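Local atomic coordinates of 3-ketosteroid-delta4-5alpha-dehydrogenase (Rhodococcus jostii, PDB entry 4AT2), a protein that oxidises 5alpha-3-ketosteroids by introducing a C4-C5 double bond, probably with its bound FAD as electron acceptor, in bacterial steroid catabolism. Residues A[323-326]-A[332-335]; A[390-393]-A[398-401]. All blocks are in the same frame, centred on the assembly; numbering follows the deposited sequence.

Contact 1 closes before contact 2 opens along the chain; their centres lie about 16 Å apart and their nearest atoms about 7 Å, so the two do not touch. Both lie at the four-stranded antiparallel sheet 324-326, 356-360, 435-439, 383-385: contact 1 includes its end strand 324-326, and contact 2, on helix 388-394 and the turn after it, comes just after the other end strand, 383-385. Helix 401-413 relates them further: its start is held in contact 2, and its Thr405 and Tyr409 pack on Ile324 in contact 1. Both contacts also reach the second subunit, so this part of the chain lies at the dimer interface, with the side chain of Leu325 about 13 Å from the bound 4-androstene-3,17-dione.

Contact 1: residues A[323-326]-A[332-335]; sequences GILV and RYVP
Ile324 and Arg332 cross at about a right angle, and this is the close-packed part of the contact. The arginine chain bends at its third torsion (chi3 69°), which folds NE back against the isoleucine, beside CD; Ile324 CG2 lies 3.6 Å from Arg332 NE, oblique to the guanidinium. NH2 continues past Ile324 to salt bridges with Glu336 and Asp418, and Glu336 also accepts a hydrogen bond from Leu325 N, tying the arginine to the strand indirectly. On the side of the strand that carries Leu325, the first torsion of Tyr333 (chi1 62°) turns the ring toward the strand. Its ring meets the backbone edge-on, with Tyr333 CE1 3.7 Å from Val326 C, while the hydroxyl goes on to Thr347. Leu325 and Val334 lie side by side, Leu325 CD1 3.9 Å from Val334 CG1, and both rest on Ile343 of helix 340-350.

Between these layers the backbones stand further apart, and a water sits between them. It accepts a hydrogen bond from Tyr333 N at 2.9 Å and is hydrogen-bonded to Leu325 O at 2.7 Å and Val334 O at 2.8 Å, so one water links two carbonyls and an amide in this buried contact. Beside it, Arg332 CA makes a CH···O contact with Leu325 O at 3.4 Å. The whole is an edge strand of the four-stranded antiparallel sheet, flanked by the returning loop before helix 340-350 and joined to it by side-chain contacts and a bridging water.

Contact 2: residues A[390-393]-A[398-401]; sequences ELES and PAGA
The start of helix 401-413 is approached here by a carboxylate from the preceding helix, 388-394, across a type II beta turn at residues 398-401. The turn is closed by Ala401 N donating to Pro398 O (3.0 Å). Gly400 takes its third position with a positive phi (96°), where a side chain would be jammed against the carbonyl oxygen of Ala399.

Glu392 carries the contact. Its CG is anti to the backbone N (chi1 177°) and the chain runs straight on beyond it, so the acid group is carried across to the turn. There Gly400 N donates to Glu392 OE1 at 2.9 Å, nearly straight (165°), but from above the carboxylate plane. Glu392 OE1 also lies 3.4 Å from Ala399 CA, and Glu392 CD sits 3.4 Å from Pro398 O. The other oxygen, OE2, serves the helix itself: it accepts hydrogen bonds from Leu402 N and Gln403 N in the first turn. Glu392 OE2 also comes within 3.0 Å of Ala401 N, at an angle too poor for a bond, that amide being turned to Pro398 O instead. The negative charge at the amino end of a helix is likely to be favourable to the helix dipole. Replacing Glu392 by alanine would probably leave the amides of Gly400, Leu402 and Gln403 without their acceptor and untie the turn from helix 388-394.

The turn reaches the second subunit, where Ala399 O accepts from His412 and Lys411 of that chain. Within its own chain, Glu392 reaches the start of helix 401-413, while Leu391, next to it, packs on strands 383-385 and 435-439 of the antiparallel sheet.

Contact 1: residues A[323-326]-A[332-335]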
loop_
_atom_site.group_PDB
_atom_site.type_symbol
_atom_site.label_atom_id
_atom_site.label_comp_id
_atom_site.label_asym_id
_atom_site.label_seq_id
_atom_site.Cartn_x
_atom_site.Cartn_y
_atom_site.Cartn_z
ATOM N N GLY A 323 -9.594 6.672 28.657
ATOM C CA GLY A 323 -8.458 7.586 28.683
ATOM C C GLY A 323 -8.312 8.329 27.368
ATOM O O GLY A 323 -9.247 8.376 26.551
ATOM N N ILE A 324 -7.133 8.909 27.153
ATOM C CA ILE A 324 -6.789 9.426 25.833
ATOM C C ILE A 324 -5.544 8.743 25.300
ATOM O O ILE A 324 -4.581 8.497 26.040
ATOM C CB ILE A 324 -6.624 10.959 25.810
ATOM C CG1 ILE A 324 -5.548 11.434 26.802
ATOM C CG2 ILE A 324 -7.961 11.608 26.136
ATOM C CD1 ILE A 324 -5.107 12.868 26.559
ATOM N N LEU A 325 -5.580 8.420 24.011
ATOM C CA LEU A 325 -4.397 7.893 23.347
ATOM C C LEU A 325 -3.562 9.046 22.823
ATOM O O LEU A 325 -4.084 9.956 22.193
ATOM C CB LEU A 325 -4.787 6.976 22.183
ATOM C CG LEU A 325 -5.310 5.601 22.591
ATOM C CD1 LEU A 325 -5.950 4.925 21.391
ATOM C CD2 LEU A 325 -4.216 4.726 23.212
ATOM N N VAL A 326 -2.268 9.016 23.110
ATOM C CA VAL A 326 -1.367 9.999 22.529
ATOM C C VAL A 326 -0.269 9.305 21.748
ATOM O O VAL A 326 0.096 8.175 22.057
ATOM C CB VAL A 326 -0.783 10.989 23.572
ATOM C CG1 VAL A 326 -1.913 11.792 24.217
ATOM C CG2 VAL A 326 0.096 10.281 24.604
ATOM N N ARG A 332 -3.009 13.702 20.766
ATOM C CA ARG A 332 -4.131 12.820 20.413
ATOM C C ARG A 332 -4.263 12.677 18.896
ATOM O O ARG A 332 -3.932 13.607 18.148
ATOM C CB ARG A 332 -5.440 13.328 21.021
ATOM C CG ARG A 332 -5.512 13.137 22.520
ATOM C CD ARG A 332 -6.873 13.548 23.062
ATOM N NE ARG A 332 -7.965 12.647 22.648
ATOM C CZ ARG A 332 -9.109 13.045 22.082
ATOM N NH1 ARG A 332 -9.307 14.326 21.775
ATOM N NH2 ARG A 332 -10.050 12.150 21.777
ATOM N N TYR A 333 -4.762 11.529 18.443
ATOM C CA TYR A 333 -4.850 11.270 16.988
ATOM C C TYR A 333 -6.052 10.436 16.545
ATOM O O TYR A 333 -6.312 10.330 15.345
ATOM C CB TYR A 333 -3.553 10.593 16.499
ATOM C CG TYR A 333 -3.306 9.242 17.150
ATOM C CD1 TYR A 333 -2.627 9.158 18.374
ATOM C CD2 TYR A 333 -3.729 8.053 16.538
ATOM C CE1 TYR A 333 -2.398 7.938 18.988
ATOM C CE2 TYR A 333 -3.499 6.814 17.146
ATOM C CZ TYR A 333 -2.826 6.768 18.362
ATOM O OH TYR A 333 -2.595 5.570 19.001
ATOM N N VAL A 334 -6.771 9.830 17.496
ATOM C CA VAL A 334 -7.922 8.975 17.155
ATOM C C VAL A 334 -8.974 9.055 18.281
ATOM O O VAL A 334 -8.605 9.081 19.446
ATOM C CB VAL A 334 -7.470 7.510 16.901
ATOM C CG1 VAL A 334 -6.867 6.866 18.162
ATOM C CG2 VAL A 334 -8.597 6.660 16.317
ATOM N N PRO A 335 -10.282 9.114 17.941
ATOM C CA PRO A 335 -11.243 9.052 19.048
ATOM C C PRO A 335 -11.173 7.676 19.719
ATOM O O PRO A 335 -11.127 6.643 19.035
ATOM C CB PRO A 335 -12.596 9.260 18.354
ATOM C CG PRO A 335 -12.351 8.754 16.945
ATOM C CD PRO A 335 -10.963 9.240 16.636
HETATM O O HOH W 1 -6.108 9.933 20.396
#

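Contact 2: residues A[390-393]-A[398-401]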
loop_
_atom_site.group_PDB
_atom_site.type_symbol
_atom_site.label_atom_id
_atom_site.label_comp_id
_atom_site.label_asym_id
_atom_site.label_seq_id
_atom_site.Cartn_x
_atom_site.Cartn_y
_atom_site.Cartn_z
ATOM N N GLU A 390 4.659 15.789 35.878
ATOM C CA GLU A 390 5.583 14.714 36.244
ATOM C C GLU A 390 5.489 13.522 35.303
ATOM O O GLU A 390 6.510 12.955 34.928
ATOM C CB GLU A 390 5.331 14.235 37.669
ATOM C CG GLU A 390 5.746 15.209 38.745
ATOM C CD GLU A 390 5.107 14.852 40.068
ATOM O OE1 GLU A 390 3.911 15.148 40.252
ATOM O OE2 GLU A 390 5.790 14.242 40.909
ATOM N N LEU A 391 4.269 13.145 34.917
ATOM C CA LEU A 391 4.087 12.005 34.022
ATOM C C LEU A 391 4.817 12.266 32.705
ATOM O O LEU A 391 5.474 11.379 32.149
ATOM C CB LEU A 391 2.592 11.747 33.765
ATOM C CG LEU A 391 2.256 10.475 32.985
ATOM C CD1 LEU A 391 2.618 9.212 33.767
ATOM C CD2 LEU A 391 0.771 10.464 32.652
ATOM N N GLU A 392 4.690 13.501 32.225
ATOM C CA GLU A 392 5.322 13.925 30.967
ATOM C C GLU A 392 6.838 13.725 31.003
ATOM O O GLU A 392 7.408 13.151 30.077
ATOM C CB GLU A 392 4.982 15.389 30.710
ATOM C CG GLU A 392 5.610 16.030 29.481
ATOM C CD GLU A 392 5.222 17.488 29.415
ATOM O OE1 GLU A 392 5.825 18.300 30.146
ATOM O OE2 GLU A 392 4.279 17.814 28.662
ATOM N N SER A 393 7.468 14.201 32.072
ATOM C CA SER A 393 8.905 14.026 32.260
ATOM C C SER A 393 9.270 12.543 32.365
ATOM O O SER A 393 10.214 12.076 31.713
ATOM C CB SER A 393 9.382 14.788 33.492
ATOM O OG SER A 393 10.773 14.600 33.675
ATOM N N PRO A 398 9.004 16.027 25.696
ATOM C CA PRO A 398 9.468 17.406 25.910
ATOM C C PRO A 398 8.507 18.214 26.780
ATOM O O PRO A 398 7.291 17.984 26.721
ATOM C CB PRO A 398 9.522 17.987 24.486
ATOM C CG PRO A 398 9.584 16.803 23.584
ATOM C CD PRO A 398 8.785 15.729 24.271
ATOM N N ALA A 399 9.038 19.157 27.556
ATOM C CA ALA A 399 8.216 19.975 28.449
ATOM C C ALA A 399 7.075 20.620 27.677
ATOM O O ALA A 399 7.308 21.294 26.671
ATOM C CB ALA A 399 9.055 21.042 29.135
ATOM N N GLY A 400 5.854 20.384 28.146
ATOM C CA GLY A 400 4.657 20.974 27.570
ATOM C C GLY A 400 3.916 20.113 26.551
ATOM O O GLY A 400 2.738 20.343 26.306
ATOM N N ALA A 401 4.593 19.137 25.939
ATOM C CA ALA A 401 3.969 18.336 24.863
ATOM C C ALA A 401 2.725 17.586 25.329
ATOM O O ALA A 401 1.673 17.627 24.664
ATOM C CB ALA A 401 4.972 17.366 24.240
#